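PDB 6D2S: HTH-type transcriptional regulator PrpR from Mycobacterium tuberculosis, which regulates transcription of the enzymes that break down short-chain fatty acids through the glyoxylate and methylcitrate cycles, and is needed for growth inside macrophages. Local coordinates for residues D22-R27 against V98-L103. Residues are numbered along the deposited sequence; the frame is centred on the assembly and turned at random.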
ATOM      1  N   ASP A  22     -10.346  -3.311  -6.495  1.00 11.76           N
ATOM      2  CA  ASP A  22     -10.208  -1.863  -6.439  1.00 10.68           C
ATOM      3  C   ASP A  22     -11.575  -1.197  -6.582  1.00 13.69           C
ATOM      4  O   ASP A  22     -11.923  -0.290  -5.816  1.00 12.50           O
ATOM      5  CB  ASP A  22      -9.238  -1.403  -7.532  1.00 11.99           C
ATOM      6  CG  ASP A  22      -8.453  -0.164  -7.135  1.00 14.35           C
ATOM      7  OD1 ASP A  22      -9.085   0.893  -6.951  1.00 14.80           O
ATOM      8  OD2 ASP A  22      -7.215  -0.261  -6.993  1.00 13.55           O
ATOM      9  N   MET A  23     -12.366  -1.646  -7.560  1.00 11.31           N
ATOM     10  CA  MET A  23     -13.705  -1.092  -7.762  1.00 13.81           C
ATOM     11  C   MET A  23     -14.642  -1.438  -6.612  1.00 16.13           C
ATOM     12  O   MET A  23     -15.486  -0.620  -6.227  1.00 16.49           O
ATOM     13  CB  MET A  23     -14.286  -1.607  -9.083  1.00 16.37           C
ATOM     14  CG  MET A  23     -13.539  -1.134 -10.304  1.00 17.60           C
ATOM     15  SD  MET A  23     -13.933   0.601 -10.648  1.00 21.87           S
ATOM     16  CE  MET A  23     -15.607   0.465 -11.285  1.00 27.40           C
ATOM     17  N   ALA A  24     -14.535  -2.656  -6.063  1.00 15.76           N
ATOM     18  CA  ALA A  24     -15.403  -3.011  -4.942  1.00 15.72           C
ATOM     19  C   ALA A  24     -15.138  -2.109  -3.739  1.00 13.62           C
ATOM     20  O   ALA A  24     -16.076  -1.655  -3.076  1.00 15.98           O
ATOM     21  CB  ALA A  24     -15.219  -4.480  -4.564  1.00 16.80           C
ATOM     22  N   ALA A  25     -13.865  -1.836  -3.451  1.00 13.73           N
ATOM     23  CA  ALA A  25     -13.519  -0.945  -2.346  1.00 14.78           C
ATOM     24  C   ALA A  25     -14.071   0.454  -2.582  1.00 14.99           C
ATOM     25  O   ALA A  25     -14.682   1.059  -1.691  1.00 15.86           O
ATOM     26  CB  ALA A  25     -11.997  -0.892  -2.173  1.00 12.61           C
ATOM     27  N   GLU A  26     -13.860   0.986  -3.789  1.00 13.79           N
ATOM     28  CA  GLU A  26     -14.299   2.345  -4.080  1.00 14.46           C
ATOM     29  C   GLU A  26     -15.819   2.448  -4.033  1.00 17.90           C
ATOM     30  O   GLU A  26     -16.373   3.424  -3.511  1.00 17.54           O
ATOM     31  CB  GLU A  26     -13.761   2.780  -5.450  1.00 12.70           C
ATOM     32  CG  GLU A  26     -13.945   4.269  -5.710  1.00 13.73           C
ATOM     33  CD  GLU A  26     -13.262   4.737  -6.985  1.00 18.01           C
ATOM     34  OE1 GLU A  26     -13.014   3.893  -7.877  1.00 15.56           O
ATOM     35  OE2 GLU A  26     -12.990   5.953  -7.099  1.00 18.28           O
ATOM     36  N   ARG A  27     -16.513   1.445  -4.570  1.00 17.64           N
ATOM     37  CA  ARG A  27     -17.973   1.481  -4.531  1.00 22.04           C
ATOM     38  C   ARG A  27     -18.488   1.344  -3.103  1.00 21.23           C
ATOM     39  O   ARG A  27     -19.449   2.025  -2.716  1.00 23.21           O
ATOM     40  CB  ARG A  27     -18.546   0.393  -5.442  1.00 33.10           C
ATOM     41  CG  ARG A  27     -18.240   0.657  -6.920  1.00 47.92           C
ATOM     42  CD  ARG A  27     -18.898  -0.335  -7.878  1.00 58.29           C
ATOM     43  NE  ARG A  27     -18.238  -1.640  -7.881  1.00 64.54           N
ATOM     44  CZ  ARG A  27     -18.238  -2.471  -8.919  1.00 67.25           C
ATOM     45  NH1 ARG A  27     -18.850  -2.128 -10.045  1.00 67.97           N
ATOM     46  NH2 ARG A  27     -17.617  -3.640  -8.835  1.00 67.70           N
ATOM     47  N   VAL A  98     -13.707 -11.123   5.221  1.00 22.95           N
ATOM     48  CA  VAL A  98     -15.025 -11.655   5.577  1.00 22.48           C
ATOM     49  C   VAL A  98     -16.093 -11.330   4.537  1.00 23.24           C
ATOM     50  O   VAL A  98     -17.051 -12.094   4.369  1.00 27.20           O
ATOM     51  CB  VAL A  98     -15.488 -11.166   6.969  1.00 29.05           C
ATOM     52  CG1 VAL A  98     -14.466 -11.527   8.049  1.00 23.18           C
ATOM     53  CG2 VAL A  98     -15.817  -9.676   6.958  1.00 29.50           C
ATOM     54  N   GLY A  99     -15.959 -10.204   3.849  1.00 20.37           N
ATOM     55  CA  GLY A  99     -16.998  -9.754   2.938  1.00 19.41           C
ATOM     56  C   GLY A  99     -16.646  -9.807   1.468  1.00 23.23           C
ATOM     57  O   GLY A  99     -17.519  -9.642   0.612  1.00 26.27           O
ATOM     58  N   GLN A 100     -15.365 -10.019   1.154  1.00 17.61           N
ATOM     59  CA  GLN A 100     -14.925 -10.187  -0.226  1.00 16.63           C
ATOM     60  C   GLN A 100     -14.215 -11.522  -0.416  1.00 16.23           C
ATOM     61  O   GLN A 100     -13.408 -11.662  -1.333  1.00 16.34           O
ATOM     62  CB  GLN A 100     -13.999  -9.044  -0.654  1.00 20.63           C
ATOM     63  CG  GLN A 100     -14.573  -7.656  -0.442  1.00 20.55           C
ATOM     64  CD  GLN A 100     -15.577  -7.268  -1.503  1.00 26.55           C
ATOM     65  OE1 GLN A 100     -15.509  -7.734  -2.639  1.00 29.70           O
ATOM     66  NE2 GLN A 100     -16.517  -6.411  -1.139  1.00 30.17           N
ATOM     67  N   SER A 101     -14.506 -12.497   0.449  1.00 16.33           N
ATOM     68  CA  SER A 101     -13.792 -13.772   0.432  1.00 20.50           C
ATOM     69  C   SER A 101     -13.988 -14.512  -0.891  1.00 21.32           C
ATOM     70  O   SER A 101     -13.028 -15.048  -1.460  1.00 17.65           O
ATOM     71  CB  SER A 101     -14.267 -14.630   1.607  1.00 25.70           C
ATOM     72  OG  SER A 101     -13.441 -15.761   1.777  1.00 29.17           O
ATOM     73  N   ASP A 102     -15.231 -14.583  -1.380  1.00 20.69           N
ATOM     74  CA  ASP A 102     -15.489 -15.276  -2.640  1.00 22.76           C
ATOM     75  C   ASP A 102     -14.811 -14.567  -3.806  1.00 23.41           C
ATOM     76  O   ASP A 102     -14.257 -15.217  -4.703  1.00 18.67           O
ATOM     77  CB  ASP A 102     -16.992 -15.376  -2.901  1.00 28.64           C
ATOM     78  CG  ASP A 102     -17.681 -16.417  -2.033  1.00 37.46           C
ATOM     79  OD1 ASP A 102     -17.008 -17.125  -1.253  1.00 37.22           O
ATOM     80  OD2 ASP A 102     -18.920 -16.527  -2.146  1.00 43.82           O
ATOM     81  N   LEU A 103     -14.858 -13.233  -3.817  1.00 18.97           N
ATOM     82  CA  LEU A 103     -14.190 -12.477  -4.870  1.00 16.41           C
ATOM     83  C   LEU A 103     -12.681 -12.710  -4.834  1.00 16.39           C
ATOM     84  O   LEU A 103     -12.052 -12.953  -5.869  1.00 17.59           O
ATOM     85  CB  LEU A 103     -14.512 -10.984  -4.730  1.00 15.30           C
ATOM     86  CG  LEU A 103     -13.831 -10.066  -5.752  1.00 18.47           C
ATOM     87  CD1 LEU A 103     -14.078 -10.540  -7.186  1.00 19.18           C
ATOM     88  CD2 LEU A 103     -14.281  -8.606  -5.592  1.00 19.71           C
TER
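Ala24 presents its methyl group to the side chains of Gln100 and Leu103, plain surface packing of one face of helix 19-31 against the link between the consecutive helices 84-99 and 101-109, a junction that belongs to the IrrE N-terminal-like region of PrpR. CB of Ala24 lies 3.8 Å from OE1 of Gln100 and 4.1 Å from its NE2, meeting both ends of the amide by van der Waals contact. It sits above the carboxamide plane, offset beyond the O and N. The second contact is looser and wholly apolar: Leu103 brings its CD2 branch to 4.4 Å from Ala24 CB.

Gln100 is where the chain leaves helix 84-99, and it also occupies the N-cap position of helix 101-109; Leu103, three residues on, faces the same way. The Gln100 chain has CG opposite the carbonyl carbon (chi1 -54°) and bends at chi2 (-78°), which brings OE1 of Gln100 beside Leu103 CD2, 3.3 Å away. Around this pair, Gln100 also touches Met28 and Phe130, and Leu103 rests on Asp20 and Leu21.

On the far side of helix 19-31, acidic side chains link the helix to two arginines. Asp22 forms salt bridges with Arg169 and Arg175, and Glu26 pairs with Arg175 through OE1 while its OE2 accepts a hydrogen bond from the backbone N of Arg139.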